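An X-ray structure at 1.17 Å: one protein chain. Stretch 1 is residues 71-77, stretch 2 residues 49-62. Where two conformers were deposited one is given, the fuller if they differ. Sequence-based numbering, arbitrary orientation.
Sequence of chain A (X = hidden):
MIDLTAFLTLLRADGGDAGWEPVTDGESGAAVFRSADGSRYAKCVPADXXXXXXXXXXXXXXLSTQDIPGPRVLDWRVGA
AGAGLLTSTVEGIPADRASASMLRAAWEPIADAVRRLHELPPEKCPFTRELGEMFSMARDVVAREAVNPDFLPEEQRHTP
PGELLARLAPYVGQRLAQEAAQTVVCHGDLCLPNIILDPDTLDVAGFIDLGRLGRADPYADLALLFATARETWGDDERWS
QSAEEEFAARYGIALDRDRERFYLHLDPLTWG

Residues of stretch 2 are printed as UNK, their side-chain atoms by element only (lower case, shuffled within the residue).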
ATOM      1  N   PRO A  71      -1.519   5.203 -11.523  1.00  8.23           N
ATOM      2  CA  PRO A  71      -0.477   5.295 -12.545  1.00  8.40           C
ATOM      3  C   PRO A  71      -0.870   4.553 -13.809  1.00  7.92           C
ATOM      4  O   PRO A  71      -1.800   3.722 -13.805  1.00  9.24           O
ATOM      5  CB  PRO A  71       0.726   4.655 -11.882  1.00  9.50           C
ATOM      6  CG  PRO A  71       0.370   4.337 -10.507  1.00 10.52           C
ATOM      7  CD  PRO A  71      -1.122   4.307 -10.437  1.00  9.19           C
ATOM      8  N   ARG A  72      -0.122   4.793 -14.869  1.00  8.65           N
ATOM      9  CA  ARG A  72      -0.179   3.955 -16.065  1.00  9.13           C
ATOM     10  C   ARG A  72       1.167   3.238 -16.207  1.00  7.69           C
ATOM     11  O   ARG A  72       2.220   3.788 -15.896  1.00  9.01           O
ATOM     12  CB  ARG A  72      -0.421   4.804 -17.316  1.00 14.88           C
ATOM     13  CG  ARG A  72      -1.769   5.477 -17.228  1.00 17.63           C
ATOM     14  CD  ARG A  72      -1.982   6.510 -18.337  1.00 18.68           C
ATOM     15  NE  ARG A  72      -1.097   7.676 -18.273  0.70 19.57           N
ATOM     16  CZ  ARG A  72      -0.048   7.899 -19.095  0.70 16.81           C
ATOM     17  NH1 ARG A  72       0.628   9.054 -18.969  0.70 22.73           N
ATOM     18  NH2 ARG A  72       0.356   6.986 -19.963  0.70 24.04           N
ATOM     19  N   VAL A  73       1.085   1.994 -16.712  1.00  8.16           N
ATOM     20  CA  VAL A  73       2.301   1.274 -17.049  1.00  7.81           C
ATOM     21  C   VAL A  73       2.885   1.822 -18.361  1.00  7.88           C
ATOM     22  O   VAL A  73       2.212   1.781 -19.388  1.00  9.77           O
ATOM     23  CB  VAL A  73       2.079  -0.233 -17.151  1.00  8.70           C
ATOM     24  CG1 VAL A  73       3.370  -0.928 -17.537  1.00  9.29           C
ATOM     25  CG2 VAL A  73       1.517  -0.794 -15.836  1.00  9.13           C
ATOM     26  N   LEU A  74       4.130   2.299 -18.289  1.00  7.92           N
ATOM     27  CA  LEU A  74       4.793   2.841 -19.477  1.00  8.22           C
ATOM     28  C   LEU A  74       5.695   1.811 -20.121  1.00  8.11           C
ATOM     29  O   LEU A  74       5.890   1.879 -21.334  1.00  9.38           O
ATOM     30  CB  LEU A  74       5.583   4.097 -19.082  1.00 10.36           C
ATOM     31  CG  LEU A  74       4.704   5.248 -18.532  1.00 12.36           C
ATOM     32  CD1 LEU A  74       5.538   6.412 -18.103  1.00 14.21           C
ATOM     33  CD2 LEU A  74       3.661   5.678 -19.537  1.00 16.15           C
ATOM     34  N   ASP A  75       6.326   0.932 -19.344  1.00  7.77           N
ATOM     35  CA  ASP A  75       7.155  -0.124 -19.945  1.00  7.72           C
ATOM     36  C   ASP A  75       7.376  -1.216 -18.891  1.00  7.39           C
ATOM     37  O   ASP A  75       7.214  -0.997 -17.693  1.00  8.34           O
ATOM     38  CB  ASP A  75       8.458   0.401 -20.516  1.00  8.67           C
ATOM     39  CG  ASP A  75       9.022  -0.443 -21.682  1.00  8.88           C
ATOM     40  OD1 ASP A  75       8.404  -1.473 -22.049  1.00  9.89           O
ATOM     41  OD2 ASP A  75      10.114  -0.050 -22.175  1.00  9.44           O
ATOM     42  N   TRP A  76       7.818  -2.359 -19.398  1.00  8.21           N
ATOM     43  CA  TRP A  76       8.158  -3.537 -18.621  1.00  8.73           C
ATOM     44  C   TRP A  76       9.402  -4.147 -19.246  1.00  8.66           C
ATOM     45  O   TRP A  76       9.368  -4.399 -20.456  1.00  9.24           O
ATOM     46  CB  TRP A  76       6.974  -4.550 -18.668  1.00  9.50           C
ATOM     47  CG  TRP A  76       7.347  -5.903 -18.135  1.00  9.82           C
ATOM     48  CD1 TRP A  76       7.515  -7.052 -18.835  1.00 11.94           C
ATOM     49  CD2 TRP A  76       7.527  -6.243 -16.751  1.00  9.60           C
ATOM     50  NE1 TRP A  76       7.827  -8.082 -17.988  1.00 12.15           N
ATOM     51  CE2 TRP A  76       7.868  -7.600 -16.708  1.00 11.36           C
ATOM     52  CE3 TRP A  76       7.435  -5.535 -15.525  1.00 10.00           C
ATOM     53  CZ2 TRP A  76       8.051  -8.271 -15.501  1.00 12.09           C
ATOM     54  CZ3 TRP A  76       7.652  -6.201 -14.369  1.00 11.42           C
ATOM     55  CH2 TRP A  76       7.964  -7.534 -14.364  1.00 12.07           C
ATOM     56  N   ARG A  77      10.459  -4.275 -18.478  1.00  8.16           N
ATOM     57  CA  ARG A  77      11.773  -4.625 -19.010  1.00  8.88           C
ATOM     58  C   ARG A  77      12.354  -5.733 -18.163  1.00  9.37           C
ATOM     59  O   ARG A  77      12.278  -5.664 -16.923  1.00 11.69           O
ATOM     60  CB  ARG A  77      12.671  -3.390 -18.993  1.00  9.04           C
ATOM     61  CG  ARG A  77      12.147  -2.280 -19.872  1.00  9.05           C
ATOM     62  CD  ARG A  77      13.096  -1.109 -19.956  1.00  9.42           C
ATOM     63  NE  ARG A  77      12.490  -0.047 -20.731  1.00  9.02           N
ATOM     64  CZ  ARG A  77      12.984   1.156 -20.884  1.00  8.85           C
ATOM     65  NH1 ARG A  77      14.174   1.466 -20.371  1.00 10.61           N
ATOM     66  NH2 ARG A  77      12.322   2.042 -21.547  1.00 10.96           N
ATOM     67  N   UNK A  49      12.512 -11.799  -7.437  1.00 28.72           N
ATOM     68  CA  UNK A  49      11.327 -11.018  -7.073  1.00 26.07           C
ATOM     69  C   UNK A  49      10.492 -10.637  -8.309  1.00 21.21           C
ATOM     70  O   UNK A  49       9.575  -9.868  -8.209  1.00 19.89           O
ATOM     71  c   UNK A  49      12.237  -9.974  -4.884  1.00 35.04           C
ATOM     72  n   UNK A  49      13.992  -8.986  -3.564  1.00 45.52           N
ATOM     73  o   UNK A  49      12.345  -7.629  -4.300  1.00 46.44           O
ATOM     74  c   UNK A  49      11.740  -9.734  -6.319  1.00 28.14           C
ATOM     75  c   UNK A  49      12.871  -8.759  -4.235  1.00 34.70           C
ATOM     76  N   UNK A  50      10.896 -11.109  -9.500  1.00 19.99           N
ATOM     77  CA  UNK A  50      10.229 -10.675 -10.727  1.00 17.82           C
ATOM     78  C   UNK A  50       8.760 -11.027 -10.695  1.00 16.34           C
ATOM     79  O   UNK A  50       8.001 -10.211 -11.197  1.00 14.98           O
ATOM     80  c   UNK A  50      12.354 -10.631 -12.055  1.00 20.86           C
ATOM     81  c   UNK A  50      10.218 -11.039 -13.277  1.00 20.60           C
ATOM     82  c   UNK A  50      10.966 -11.259 -11.958  1.00 19.78           C
ATOM     83  N   UNK A  51       8.370 -12.191 -10.162  1.00 17.44           N
ATOM     84  CA  UNK A  51       6.936 -12.513 -10.187  1.00 18.73           C
ATOM     85  C   UNK A  51       6.153 -11.499  -9.377  1.00 15.81           C
ATOM     86  O   UNK A  51       5.055 -11.149  -9.792  1.00 16.34           O
ATOM     87  c   UNK A  51       6.710 -13.923  -9.673  1.00 22.58           C
ATOM     88  N   UNK A  52       6.682 -11.027  -8.253  1.00 15.93           N
ATOM     89  CA  UNK A  52       5.968  -9.995  -7.452  1.00 18.29           C
ATOM     90  C   UNK A  52       5.872  -8.691  -8.240  1.00 14.20           C
ATOM     91  O   UNK A  52       4.856  -8.001  -8.183  1.00 16.08           O
ATOM     92  c   UNK A  52       6.688  -9.738  -6.146  1.00 24.92           C
ATOM     93  N   UNK A  53       6.928  -8.353  -9.021  1.00 13.16           N
ATOM     94  CA  UNK A  53       6.851  -7.080  -9.789  1.00 12.02           C
ATOM     95  C   UNK A  53       5.857  -7.259 -10.988  1.00  9.89           C
ATOM     96  O   UNK A  53       5.157  -6.325 -11.312  1.00 10.27           O
ATOM     97  c   UNK A  53       8.217  -6.655 -10.216  1.00 11.47           C
ATOM     98  c   UNK A  53       7.999  -4.203  -9.612  1.00 12.28           C
ATOM     99  c   UNK A  53       8.294  -5.220 -10.699  1.00 11.48           C
ATOM    100  c   UNK A  53       9.616  -4.954 -11.419  1.00 11.82           C
ATOM    101  N   UNK A  54       5.885  -8.429 -11.629  1.00 10.51           N
ATOM    102  CA  UNK A  54       4.924  -8.681 -12.688  1.00 10.99           C
ATOM    103  C   UNK A  54       3.490  -8.581 -12.146  1.00 11.34           C
ATOM    104  O   UNK A  54       2.597  -8.071 -12.821  1.00 11.03           O
ATOM    105  c   UNK A  54       5.143 -10.027 -13.323  1.00 15.73           C
ATOM    106  c   UNK A  54       4.858 -11.460 -15.342  1.00 26.57           C
ATOM    107  o   UNK A  54       4.025 -11.986 -16.095  1.00 32.57           O
ATOM    108  o   UNK A  54       6.010 -11.976 -15.177  1.00 38.09           O
ATOM    109  c   UNK A  54       4.472 -10.170 -14.662  1.00 18.35           C
ATOM    110  N   UNK A  55       3.304  -9.119 -10.950  1.00 11.80           N
ATOM    111  CA  UNK A  55       2.012  -8.993 -10.236  1.00 12.86           C
ATOM    112  C   UNK A  55       1.571  -7.537 -10.052  1.00 10.43           C
ATOM    113  O   UNK A  55       0.397  -7.204 -10.246  1.00 10.34           O
ATOM    114  c   UNK A  55       2.075  -9.729  -8.876  1.00 16.21           C
ATOM    115  N   UNK A  56       2.531  -6.689  -9.689  1.00  9.57           N
ATOM    116  CA  UNK A  56       2.260  -5.271  -9.563  1.00  8.85           C
ATOM    117  C   UNK A  56       1.919  -4.654 -10.913  1.00  7.93           C
ATOM    118  O   UNK A  56       0.968  -3.873 -11.013  1.00  8.29           O
ATOM    119  c   UNK A  56       3.454  -4.571  -8.890  1.00  9.55           C
ATOM    120  c   UNK A  56       4.234  -2.375  -7.864  1.00 12.67           C
ATOM    121  o   UNK A  56       4.261  -1.126  -7.937  1.00 13.72           O
ATOM    122  c   UNK A  56       3.223  -3.089  -8.756  1.00  9.53           C
ATOM    123  o   UNK A  56       4.903  -3.068  -7.054  1.00 17.79           O
ATOM    124  N   UNK A  57       2.701  -4.966 -11.948  1.00  7.69           N
ATOM    125  CA  UNK A  57       2.419  -4.492 -13.281  1.00  7.18           C
ATOM    126  C   UNK A  57       0.980  -4.754 -13.645  1.00  7.16           C
ATOM    127  O   UNK A  57       0.265  -3.904 -14.163  1.00  7.57           O
ATOM    128  n   UNK A  57       4.468  -8.019 -18.014  1.00 19.50           N
ATOM    129  c   UNK A  57       3.741  -5.708 -16.712  1.00 10.49           C
ATOM    130  c   UNK A  57       3.388  -5.168 -14.274  1.00  7.83           C
ATOM    131  n   UNK A  57       3.006  -6.966 -16.677  1.00 12.38           N
ATOM    132  c   UNK A  57       3.129  -4.764 -15.701  1.00  8.85           C
ATOM    133  c   UNK A  57       3.300  -8.000 -17.385  1.00 14.42           C
ATOM    134  n   UNK A  57       2.508  -9.077 -17.318  1.00 16.07           N
ATOM    135  N   UNK A  58       0.576  -6.023 -13.452  1.00  7.19           N
ATOM    136  CA  UNK A  58      -0.760  -6.433 -13.827  1.00  7.38           C
ATOM    137  C   UNK A  58      -1.855  -5.682 -13.060  1.00  7.03           C
ATOM    138  O   UNK A  58      -2.903  -5.348 -13.620  1.00  7.08           O
ATOM    139  o   UNK A  58       0.118  -9.972 -14.297  1.00  9.78           O
ATOM    140  c   UNK A  58      -0.903  -7.941 -13.666  1.00  8.28           C
ATOM    141  c   UNK A  58      -0.035  -8.763 -14.587  1.00  8.77           C
ATOM    142  o   UNK A  58       0.473  -8.236 -15.623  1.00  9.87           O
ATOM    143  N   UNK A  59      -1.598  -5.425 -11.779  1.00  6.84           N
ATOM    144  CA  UNK A  59      -2.540  -4.658 -10.954  1.00  6.90           C
ATOM    145  C   UNK A  59      -2.679  -3.231 -11.464  1.00  6.79           C
ATOM    146  O   UNK A  59      -3.785  -2.696 -11.572  1.00  7.34           O
ATOM    147  c   UNK A  59      -2.087  -4.707  -9.526  1.00  6.63           C
ATOM    148  c   UNK A  59      -2.431  -6.055  -8.877  1.00  6.83           C
ATOM    149  n   UNK A  59      -2.385  -9.679  -6.475  1.00 10.79           N
ATOM    150  c   UNK A  59      -1.821  -8.697  -7.193  1.00  9.31           C
ATOM    151  c   UNK A  59      -1.579  -6.329  -7.654  1.00  6.73           C
ATOM    152  n   UNK A  59      -1.122  -9.027  -8.273  1.00 10.40           N
ATOM    153  n   UNK A  59      -2.071  -7.450  -6.856  1.00  7.24           N
ATOM    154  N   UNK A  60      -1.553  -2.584 -11.789  1.00  6.98           N
ATOM    155  CA  UNK A  60      -1.607  -1.194 -12.258  1.00  7.22           C
ATOM    156  C   UNK A  60      -2.366  -1.152 -13.587  1.00  7.25           C
ATOM    157  O   UNK A  60      -3.256  -0.312 -13.804  1.00  7.77           O
ATOM    158  c   UNK A  60      -0.183  -0.630 -12.437  1.00  7.29           C
ATOM    159  c   UNK A  60      -0.220   0.751 -13.066  1.00  8.57           C
ATOM    160  c   UNK A  60       0.583  -0.605 -11.107  1.00  8.76           C
ATOM    161  N   UNK A  61      -1.969  -2.065 -14.523  1.00  7.29           N
ATOM    162  CA  UNK A  61      -2.641  -2.062 -15.798  1.00  8.19           C
ATOM    163  C   UNK A  61      -4.120  -2.365 -15.703  1.00  7.59           C
ATOM    164  O   UNK A  61      -4.947  -1.748 -16.371  1.00  8.63           O
ATOM    165  o   UNK A  61      -2.545  -3.247 -17.766  0.33 11.14           O
ATOM    166  c   UNK A  61      -1.928  -3.033 -16.701  1.00 10.46           C
ATOM    167  N   UNK A  62      -4.507  -3.329 -14.869  1.00  6.97           N
ATOM    168  CA  UNK A  62      -5.917  -3.628 -14.697  1.00  7.28           C
ATOM    169  C   UNK A  62      -6.656  -2.433 -14.098  1.00  7.11           C
ATOM    170  O   UNK A  62      -7.763  -2.086 -14.553  1.00  7.56           O
ATOM    171  c   UNK A  62     -10.595  -5.291 -11.657  1.00  7.70           C
ATOM    172  c   UNK A  62      -9.611  -5.393 -12.638  1.00  7.42           C
ATOM    173  c   UNK A  62      -9.008  -4.160 -10.266  1.00  8.04           C
ATOM    174  n   UNK A  62      -9.634  -5.935 -13.893  1.00  7.55           N
ATOM    175  c   UNK A  62      -8.316  -4.894 -12.440  1.00  7.02           C
ATOM    176  c   UNK A  62      -8.012  -4.288 -11.228  1.00  7.68           C
ATOM    177  c   UNK A  62      -8.408  -5.829 -14.462  1.00  7.58           C
ATOM    178  c   UNK A  62     -10.258  -4.658 -10.513  1.00  8.19           C
ATOM    179  c   UNK A  62      -7.531  -5.215 -13.613  1.00  6.83           C
ATOM    180  c   UNK A  62      -6.115  -4.886 -13.862  1.00  7.15           C
TER
HETATM  181  O   HOH W   1      -3.488   2.144 -12.303  1.00  8.94           O

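Position 49 carries three side-chain carbons, the third bearing one oxygen and one nitrogen, an amide; its side chain is out of reach of stretch 1. It is Gln49. Position 50 has three carbons, one carrying the other two, and one of its two terminal carbons lies 4.2 Å from CZ2 of Trp76, so a beta-branched valine. That methyl of Val50 is CG1, and the backbone O of Val50 sits 4.1 Å from Trp76 CH2, near the plane of the ring at its edge.

Positions 51 and 52 each show a single carbon and touch nothing on stretch 1: Ala51 and Ala52. Position 53 has four carbons forked at the second; it points toward the strand, and one terminal carbon packs 3.8 Å from Trp76 CZ3. The fork defines leucine, and the packing atom of Leu53 is CD2.

Position 54 has three carbons, the third carrying two oxygens, a carboxylate on a two-methylene arm; its CB lies 3.9 Å from Trp76 CH2 and its backbone N 3.6 Å from the same Trp76 atom. This is Glu54. Position 55, with one carbon directed away from the strand, is Ala55. Position 56 repeats the pattern of three carbons and two oxygens but makes no contact across the stretches: Glu56.

Position 57 has three carbons, a nitrogen, then a carbon carrying two more nitrogens. One terminal nitrogen lies 3.3 Å from CD1 of Trp76, over a face of the indole. This is Arg57, and that atom is NH1. Its CZ stands 4.5 Å from the centroid of the five-membered ring and 2° off the ring normal, a cation-pi arrangement. NH1 is also 3.4 Å from Trp76 NE1, but both are donors and no hydrogen bond forms.

Position 58 has two carbons, the second with two oxygens: Asp58. Its OD1 accepts from Arg57 NE at 3.0 Å and from Arg57 NH2 at 2.8 Å, a salt bridge between neighbouring residues of the helix. Position 59 has, like Arg57, three carbons, a nitrogen, then a carbon carrying two more nitrogens, but its end leads away from the strand. As Arg59, it donates from NH1 to Ala55 O at 3.1 Å.

Position 60 has three carbons, one carrying two, and points toward the strand; one terminal carbon approaches Val73 CG2 at 3.6 Å and Pro71 O at 3.4 Å. It is Val60, and that carbon is CG1. Position 61, one carbon then one oxygen, has its CB 4.2 Å from Val73 CG2 and is Ser61. Position 62 has one carbon and fused five- and six-membered rings with a single nitrogen, Trp62, out of reach of stretch 1.

The contact buries 444 Å² between a helix and a strand running nearly antiparallel, at 152°, with axes 9.4 Å apart at closest approach. Val73 and Trp76 point toward the helix and supply most of the strand's covered area; Val50, Leu53, Arg57 and Val60 recur at intervals of three or four, along one side of the helix. No direct hydrogen bond crosses; water 1 bridges instead, donating to Val60 O at 2.9 Å and Pro71 O at 2.8 Å.

Stretch 2 (49-62) QVAALEAERDRVSW
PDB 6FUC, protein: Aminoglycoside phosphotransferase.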